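PDB 3SS6: acetyl-CoA acetyltransferase from Bacillus anthracis, which probably catalyses the reversible thiolase reaction that joins two acetyl-CoA molecules into acetoacetyl-CoA with release of free coenzyme A. Local coordinates for residues T162-V167 / A236-G241; E176-A181 / A245-G250; I317-A322 / S344-G349. One frame throughout, in Å; residues are numbered along the deposited sequence.

Interaction 1. Residues T162-V167 / A236-G241; sequences TAENLV and AFRKDG
E164 and R238 run antiparallel alongside one another, the acid reaching from its helix toward the loop 236-241 while the arginine reaches back from the loop to the helix. Their flat ends are turned only 28° apart, yet the two charges do not meet: E164 OE1 stays 5.0 Å from R238 NH1. What touches is the stem, for E164 CB sits over one face of the guanidinium, offset toward its rim, 3.6 Å from R238 NH1. N165 deals with the edge instead. Its side chain crosses the arginine at about a right angle, and R238 NH2 donates to N165 OD1 at 2.6 Å. The acceptor lies near the guanidinium plane, whereas the donor stands above the carbonyl plane of the amide. A longer, weak bond from R238 NH1 reaches the same oxygen, and NH1 finds its stronger partner in a salt bridge to E168.

The E164 chain bends at chi2 (-77°), which carries the carboxylate across to the turn R238-G241, a type II beta turn. There E164 OE2 comes within 3.4 Å of G241 CA, an approach made possible because glycine has no side chain. The same oxygen accepts from the backbone N of S242 and V243 and from a water, 2.7 Å from E164 OE2, that in turn takes the N-H of F237.

The contact ties helix 159-170 to the surface loop between helix 227-231 and strand 252-262, while L166 and V167 of the same helix pack on A327 and A323 of helix 322-332.

Interaction 2. Residues E176-A181 / A245-G250; sequences EQDEVA and AGNASG
N247 plugs its side chain against one side of helix 174-194, where Q177, D178 and A181 receive it; this is a buried, mostly polar loop-to-helix contact, made just before the chain enters strand 252-262 of the central sheet. The closeness of the two backbones marks it out, with A181 CA only 5.0 Å from N247 CA. At this point the methyl A181 CB rests 3.6 Å from G246 O and 3.8 Å from N247 CA, while L230 of helix 227-231 also touches A181 and D178.

N247 has CG between its backbone N and carbonyl carbon (chi1 61°), and this turns the amide toward the helix. N247 ND2 then donates to D178 OD1 at 3.0 Å in a fairly straight bond, 157° at the hydrogen. The acceptor lies close to the amide plane, and the donor comes in on the syn side of the carboxylate, tilted 30° out of its plane. Beside this bond Q177 crosses the amide, its CB 3.7 Å from N247 ND2. The carboxamide of Q177 points on to S242 OG through NE2, and its OE1 lies 2.7 Å from a water that also approaches N247 O.

Both ends of the N247 amide are thus committed: OD1 accepts from T244 N, and ND2 serves S242 O as well as D178, which fixes which end is oxygen and which nitrogen. D178 is likewise divided, one oxygen on this neutral amide and the other in a salt bridge to R174, so its buried charge is probably well compensated.

Interaction 3. Residues I317-A322 / S344-G349; sequences INEAFA and SGVGLG
E319 and S344 meet through two complementary torsions. In E319, CG is anti to the carbonyl carbon (chi1 -73°) and the chain runs on extended, so that the carboxylate lies alongside S344, E319 OE1 being 3.3 Å from S344 CB. In S344, OG is anti to the backbone N (chi1 -175°), which swings the hydroxyl back to the loop 317-322, where it accepts from E319 N at 3.0 Å. Each segment thus offers a side-chain oxygen to a backbone N-H of the other, for E319 OE1, using its anti lone pair, takes the N-H of V346 at 3.1 Å and 161°. That same oxygen also bonds S184 OG of helix 174-194.

N318 to F321 spell the NEAF motif of thiolases, and G349 opens the GHP motif that continues with H350. S344 stands at the N-cap of the short helix 345-348 without capping it by its own side chain; the glutamate of the neighbouring motif is what supplies an acceptor to its first turn. Because G345 lacks a side chain, its CA comes 3.4 Å from E319 O in a CA-H...O contact, the carbonyl having no other partner. N318 joins the two motifs through a water that donates to N318 OD1 at 2.7 Å and to G349 O at 2.9 Å, consistent with the water that the motif asparagine holds in the oxyanion hole of related thiolases.

How the interactions relate
The three contacts form a path from the surface inward. Interactions 1 and 2, centres about 13 Å apart, stand on successive helices, and both draw on the chain between helix 227-231 and strand 252-262. Interaction 2 lies about 8 Å from interaction 3, centre to centre, and is joined to it by two probable hydrogen bonds of 2.8 Å, S249 OG with A320 O and N247 O with A322 N. Interaction 1, about 17 Å from interaction 3, reaches it through A163 CB against F321 CG at 3.7 Å. N318 and H350, which touch, belong to motifs lining the active site in related thiolases, so interaction 3 probably borders it, with interaction 2 packed behind through S249.

Interaction 1. Residues T162-V167 / A236-G241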
loop_
_atom_site.group_PDB
_atom_site.type_symbol
_atom_site.label_atom_id
_atom_site.label_comp_id
_atom_site.label_asym_id
_atom_site.label_seq_id
_atom_site.Cartn_x
_atom_site.Cartn_y
_atom_site.Cartn_z
ATOM N N THR A 162 -3.607 12.002 -27.165
ATOM C CA THR A 162 -2.977 13.079 -27.933
ATOM C C THR A 162 -2.671 12.596 -29.350
ATOM O O THR A 162 -2.671 13.378 -30.296
ATOM C CB THR A 162 -1.686 13.646 -27.267
ATOM O OG1 THR A 162 -0.588 12.739 -27.451
ATOM C CG2 THR A 162 -1.910 13.884 -25.775
ATOM N N ALA A 163 -2.424 11.295 -29.485
ATOM C CA ALA A 163 -2.214 10.695 -30.791
ATOM C C ALA A 163 -3.502 10.749 -31.609
ATOM O O ALA A 163 -3.475 11.096 -32.797
ATOM C CB ALA A 163 -1.706 9.255 -30.653
ATOM N N GLU A 164 -4.631 10.434 -30.972
ATOM C CA GLU A 164 -5.912 10.482 -31.668
ATOM C C GLU A 164 -6.225 11.908 -32.094
ATOM O O GLU A 164 -6.887 12.126 -33.102
ATOM C CB GLU A 164 -7.051 9.927 -30.804
ATOM C CG GLU A 164 -7.102 8.397 -30.698
ATOM C CD GLU A 164 -7.668 7.722 -31.946
ATOM O OE1 GLU A 164 -8.057 8.438 -32.893
ATOM O OE2 GLU A 164 -7.727 6.471 -31.971
ATOM N N ASN A 165 -5.758 12.884 -31.318
ATOM C CA ASN A 165 -5.940 14.280 -31.712
ATOM C C ASN A 165 -5.243 14.548 -33.036
ATOM O O ASN A 165 -5.757 15.274 -33.885
ATOM C CB ASN A 165 -5.423 15.241 -30.634
ATOM C CG ASN A 165 -6.313 15.270 -29.398
ATOM O OD1 ASN A 165 -7.501 14.938 -29.463
ATOM N ND2 ASN A 165 -5.736 15.674 -28.260
ATOM N N LEU A 166 -4.063 13.964 -33.205
ATOM C CA LEU A 166 -3.310 14.139 -34.435
ATOM C C LEU A 166 -3.957 13.377 -35.592
ATOM O O LEU A 166 -3.937 13.843 -36.723
ATOM C CB LEU A 166 -1.849 13.728 -34.240
ATOM C CG LEU A 166 -0.981 14.773 -33.535
ATOM C CD1 LEU A 166 0.416 14.220 -33.265
ATOM C CD2 LEU A 166 -0.911 16.064 -34.351
ATOM N N VAL A 167 -4.538 12.214 -35.293
ATOM C CA VAL A 167 -5.280 11.444 -36.289
ATOM C C VAL A 167 -6.363 12.319 -36.903
ATOM O O VAL A 167 -6.482 12.432 -38.125
ATOM C CB VAL A 167 -5.948 10.208 -35.660
ATOM C CG1 VAL A 167 -6.988 9.608 -36.606
ATOM C CG2 VAL A 167 -4.899 9.171 -35.286
ATOM N N ALA A 236 -7.638 1.712 -28.748
ATOM C CA ALA A 236 -7.207 1.728 -27.351
ATOM C C ALA A 236 -7.551 3.010 -26.591
ATOM O O ALA A 236 -7.546 3.016 -25.356
ATOM C CB ALA A 236 -5.710 1.453 -27.264
ATOM N N PHE A 237 -7.755 4.103 -27.311
ATOM C CA PHE A 237 -8.006 5.374 -26.650
ATOM C C PHE A 237 -9.322 6.091 -26.926
ATOM O O PHE A 237 -9.726 6.943 -26.152
ATOM C CB PHE A 237 -6.819 6.298 -26.897
ATOM C CG PHE A 237 -5.506 5.671 -26.560
ATOM C CD1 PHE A 237 -5.024 5.701 -25.271
ATOM C CD2 PHE A 237 -4.772 5.024 -27.522
ATOM C CE1 PHE A 237 -3.838 5.108 -24.960
ATOM C CE2 PHE A 237 -3.590 4.432 -27.214
ATOM C CZ PHE A 237 -3.115 4.475 -25.934
ATOM N N ARG A 238 -9.972 5.761 -28.032
ATOM C CA ARG A 238 -11.254 6.367 -28.355
ATOM C C ARG A 238 -12.163 5.346 -29.002
ATOM O O ARG A 238 -11.712 4.531 -29.801
ATOM C CB ARG A 238 -11.083 7.580 -29.270
ATOM C CG ARG A 238 -10.926 8.879 -28.509
ATOM C CD ARG A 238 -10.596 10.060 -29.399
ATOM N NE ARG A 238 -9.976 11.117 -28.611
ATOM C CZ ARG A 238 -9.493 12.251 -29.106
ATOM N NH1 ARG A 238 -9.559 12.498 -30.404
ATOM N NH2 ARG A 238 -8.945 13.139 -28.291
ATOM N N LYS A 239 -13.453 5.400 -28.689
ATOM C CA LYS A 239 -14.394 4.486 -29.313
ATOM C C LYS A 239 -14.385 4.907 -30.777
ATOM O O LYS A 239 -14.302 6.097 -31.075
ATOM C CB LYS A 239 -15.790 4.649 -28.717
ATOM N N ASP A 240 -14.461 3.954 -31.696
ATOM C CA ASP A 240 -14.431 4.296 -33.113
ATOM C C ASP A 240 -13.113 4.963 -33.496
ATOM O O ASP A 240 -13.030 5.645 -34.519
ATOM C CB ASP A 240 -15.607 5.210 -33.477
ATOM C CG ASP A 240 -16.953 4.544 -33.257
ATOM O OD1 ASP A 240 -17.008 3.295 -33.251
ATOM O OD2 ASP A 240 -17.959 5.269 -33.093
ATOM N N GLY A 241 -12.090 4.767 -32.672
ATOM C CA GLY A 241 -10.774 5.304 -32.954
ATOM C C GLY A 241 -9.975 4.402 -33.875
ATOM O O GLY A 241 -10.520 3.451 -34.451
HETATM O O HOH W 1 -7.951 4.600 -30.082
#

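Interaction 2. Residues E176-A181 / A245-G250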
loop_
_atom_site.group_PDB
_atom_site.type_symbol
_atom_site.label_atom_id
_atom_site.label_comp_id
_atom_site.label_asym_id
_atom_site.label_seq_id
_atom_site.Cartn_x
_atom_site.Cartn_y
_atom_site.Cartn_z
ATOM N N GLU A 176 -3.077 3.597 -42.884
ATOM C CA GLU A 176 -1.771 4.256 -42.835
ATOM C C GLU A 176 -1.015 3.890 -41.560
ATOM O O GLU A 176 0.174 3.580 -41.595
ATOM C CB GLU A 176 -1.910 5.779 -42.918
ATOM C CG GLU A 176 -2.283 6.296 -44.297
ATOM C CD GLU A 176 -2.468 7.807 -44.331
ATOM O OE1 GLU A 176 -3.302 8.337 -43.560
ATOM O OE2 GLU A 176 -1.772 8.464 -45.132
ATOM N N GLN A 177 -1.704 3.939 -40.430
ATOM C CA GLN A 177 -1.070 3.614 -39.156
ATOM C C GLN A 177 -0.591 2.168 -39.127
ATOM O O GLN A 177 0.523 1.883 -38.682
ATOM C CB GLN A 177 -2.039 3.860 -37.999
ATOM C CG GLN A 177 -2.382 5.340 -37.807
ATOM C CD GLN A 177 -3.487 5.535 -36.804
ATOM O OE1 GLN A 177 -3.306 5.289 -35.615
ATOM N NE2 GLN A 177 -4.655 5.953 -37.281
ATOM N N ASP A 178 -1.437 1.259 -39.600
ATOM C CA ASP A 178 -1.095 -0.156 -39.562
ATOM C C ASP A 178 -0.006 -0.509 -40.570
ATOM O O ASP A 178 0.751 -1.460 -40.360
ATOM C CB ASP A 178 -2.341 -1.038 -39.717
ATOM C CG ASP A 178 -3.201 -1.044 -38.458
ATOM O OD1 ASP A 178 -2.706 -0.552 -37.417
ATOM O OD2 ASP A 178 -4.353 -1.538 -38.509
ATOM N N GLU A 179 0.101 0.249 -41.658
ATOM C CA GLU A 179 1.181 0.036 -42.620
ATOM C C GLU A 179 2.520 0.412 -41.998
ATOM O O GLU A 179 3.522 -0.289 -42.164
ATOM C CB GLU A 179 0.963 0.851 -43.898
ATOM C CG GLU A 179 2.093 0.691 -44.905
ATOM C CD GLU A 179 1.885 1.502 -46.171
ATOM O OE1 GLU A 179 0.917 1.222 -46.910
ATOM O OE2 GLU A 179 2.693 2.419 -46.432
ATOM N N VAL A 180 2.527 1.533 -41.283
ATOM C CA VAL A 180 3.724 1.974 -40.578
ATOM C C VAL A 180 4.090 0.976 -39.485
ATOM O O VAL A 180 5.268 0.660 -39.291
ATOM C CB VAL A 180 3.541 3.383 -39.983
ATOM C CG1 VAL A 180 4.602 3.669 -38.918
ATOM C CG2 VAL A 180 3.605 4.416 -41.098
ATOM N N ALA A 181 3.081 0.466 -38.782
ATOM C CA ALA A 181 3.328 -0.503 -37.708
ATOM C C ALA A 181 3.949 -1.787 -38.254
ATOM O O ALA A 181 4.919 -2.310 -37.687
ATOM C CB ALA A 181 2.041 -0.815 -36.956
ATOM N N ALA A 245 -3.122 -0.963 -29.624
ATOM C CA ALA A 245 -1.885 -1.445 -29.016
ATOM C C ALA A 245 -0.879 -1.859 -30.087
ATOM O O ALA A 245 0.331 -1.794 -29.870
ATOM C CB ALA A 245 -2.167 -2.610 -28.091
ATOM N N GLY A 246 -1.381 -2.290 -31.240
ATOM C CA GLY A 246 -0.520 -2.770 -32.308
ATOM C C GLY A 246 0.175 -1.671 -33.086
ATOM O O GLY A 246 1.259 -1.883 -33.620
ATOM N N ASN A 247 -0.438 -0.495 -33.173
ATOM C CA ASN A 247 0.215 0.587 -33.910
ATOM C C ASN A 247 0.744 1.683 -32.991
ATOM O O ASN A 247 1.026 2.803 -33.425
ATOM C CB ASN A 247 -0.670 1.139 -35.042
ATOM C CG ASN A 247 -1.974 1.720 -34.543
ATOM O OD1 ASN A 247 -2.027 2.327 -33.474
ATOM N ND2 ASN A 247 -3.032 1.557 -35.329
ATOM N N ALA A 248 0.884 1.331 -31.716
ATOM C CA ALA A 248 1.474 2.217 -30.725
ATOM C C ALA A 248 2.781 1.589 -30.273
ATOM O O ALA A 248 2.956 0.380 -30.383
ATOM C CB ALA A 248 0.536 2.378 -29.547
ATOM N N SER A 249 3.706 2.401 -29.776
ATOM C CA SER A 249 4.939 1.840 -29.233
ATOM C C SER A 249 4.614 1.073 -27.957
ATOM O O SER A 249 3.550 1.253 -27.373
ATOM C CB SER A 249 5.950 2.948 -28.947
ATOM O OG SER A 249 5.437 3.844 -27.979
ATOM N N GLY A 250 5.533 0.226 -27.514
ATOM C CA GLY A 250 5.295 -0.521 -26.296
ATOM C C GLY A 250 5.774 0.190 -25.046
ATOM O O GLY A 250 6.268 1.331 -25.093
HETATM O O HOH W 2 -0.990 5.047 -34.197
#

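Interaction 3. Residues I317-A322 / S344-G349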
loop_
_atom_site.group_PDB
_atom_site.type_symbol
_atom_site.label_atom_id
_atom_site.label_comp_id
_atom_site.label_asym_id
_atom_site.label_seq_id
_atom_site.Cartn_x
_atom_site.Cartn_y
_atom_site.Cartn_z
ATOM N N ILE A 317 13.126 9.253 -36.464
ATOM C CA ILE A 317 12.028 9.991 -35.835
ATOM C C ILE A 317 11.281 8.990 -34.972
ATOM O O ILE A 317 10.591 8.125 -35.514
ATOM C CB ILE A 317 11.018 10.518 -36.885
ATOM C CG1 ILE A 317 11.720 11.323 -37.985
ATOM C CG2 ILE A 317 9.927 11.350 -36.203
ATOM C CD1 ILE A 317 12.398 12.578 -37.485
ATOM N N ASN A 318 11.403 9.076 -33.653
ATOM C CA ASN A 318 10.820 7.995 -32.866
ATOM C C ASN A 318 9.326 7.813 -33.115
ATOM O O ASN A 318 8.573 8.784 -33.160
ATOM C CB ASN A 318 11.096 8.127 -31.373
ATOM C CG ASN A 318 10.564 6.940 -30.595
ATOM O OD1 ASN A 318 10.838 5.788 -30.943
ATOM N ND2 ASN A 318 9.762 7.207 -29.573
ATOM N N GLU A 319 8.909 6.558 -33.286
ATOM C CA GLU A 319 7.492 6.224 -33.381
ATOM C C GLU A 319 6.897 6.006 -31.983
ATOM O O GLU A 319 6.888 4.885 -31.500
ATOM C CB GLU A 319 7.304 4.931 -34.183
ATOM C CG GLU A 319 7.534 5.016 -35.692
ATOM C CD GLU A 319 7.776 3.642 -36.300
ATOM O OE1 GLU A 319 7.900 2.666 -35.523
ATOM O OE2 GLU A 319 7.846 3.531 -37.545
ATOM N N ALA A 320 6.402 7.059 -31.336
ATOM C CA ALA A 320 5.663 6.898 -30.091
ATOM C C ALA A 320 4.312 6.235 -30.397
ATOM O O ALA A 320 3.823 5.360 -29.664
ATOM C CB ALA A 320 5.450 8.247 -29.444
ATOM N N PHE A 321 3.710 6.686 -31.493
ATOM C CA PHE A 321 2.535 6.051 -32.076
ATOM C C PHE A 321 2.746 6.167 -33.565
ATOM O O PHE A 321 3.363 7.125 -34.029
ATOM C CB PHE A 321 1.253 6.782 -31.672
ATOM C CG PHE A 321 1.076 6.882 -30.193
ATOM C CD1 PHE A 321 0.356 5.918 -29.506
ATOM C CD2 PHE A 321 1.681 7.912 -29.484
ATOM C CE1 PHE A 321 0.213 5.991 -28.127
ATOM C CE2 PHE A 321 1.545 7.990 -28.105
ATOM C CZ PHE A 321 0.804 7.029 -27.429
ATOM N N ALA A 322 2.266 5.192 -34.324
ATOM C CA ALA A 322 2.382 5.302 -35.772
ATOM C C ALA A 322 1.714 6.597 -36.257
ATOM O O ALA A 322 2.220 7.269 -37.159
ATOM C CB ALA A 322 1.757 4.091 -36.444
ATOM N N SER A 344 11.352 1.365 -35.824
ATOM C CA SER A 344 11.386 2.340 -34.742
ATOM C C SER A 344 10.527 1.875 -33.580
ATOM O O SER A 344 10.356 0.672 -33.381
ATOM C CB SER A 344 10.985 3.732 -35.250
ATOM O OG SER A 344 11.121 4.720 -34.226
ATOM N N GLY A 345 9.986 2.822 -32.816
ATOM C CA GLY A 345 9.322 2.500 -31.562
ATOM C C GLY A 345 8.220 1.460 -31.604
ATOM O O GLY A 345 8.025 0.727 -30.633
ATOM N N VAL A 346 7.472 1.389 -32.701
ATOM C CA VAL A 346 6.388 0.420 -32.740
ATOM C C VAL A 346 6.940 -1.004 -32.758
ATOM O O VAL A 346 6.478 -1.875 -32.009
ATOM C CB VAL A 346 5.426 0.659 -33.908
ATOM C CG1 VAL A 346 4.441 -0.507 -34.018
ATOM C CG2 VAL A 346 4.683 1.982 -33.699
ATOM N N GLY A 347 7.942 -1.241 -33.594
ATOM C CA GLY A 347 8.542 -2.567 -33.644
ATOM C C GLY A 347 9.574 -2.871 -32.564
ATOM O O GLY A 347 9.633 -3.998 -32.043
ATOM N N LEU A 348 10.379 -1.878 -32.220
ATOM C CA LEU A 348 11.515 -2.090 -31.318
ATOM C C LEU A 348 11.217 -1.783 -29.861
ATOM O O LEU A 348 11.930 -2.258 -28.981
ATOM C CB LEU A 348 12.708 -1.242 -31.756
ATOM C CG LEU A 348 13.420 -1.729 -33.013
ATOM C CD1 LEU A 348 14.230 -0.586 -33.603
ATOM C CD2 LEU A 348 14.310 -2.940 -32.666
ATOM N N GLY A 349 10.185 -0.995 -29.596
ATOM C CA GLY A 349 9.869 -0.624 -28.230
ATOM C C GLY A 349 10.288 0.793 -27.887
ATOM O O GLY A 349 11.041 1.418 -28.616
HETATM O O HOH W 3 12.204 3.592 -30.156
#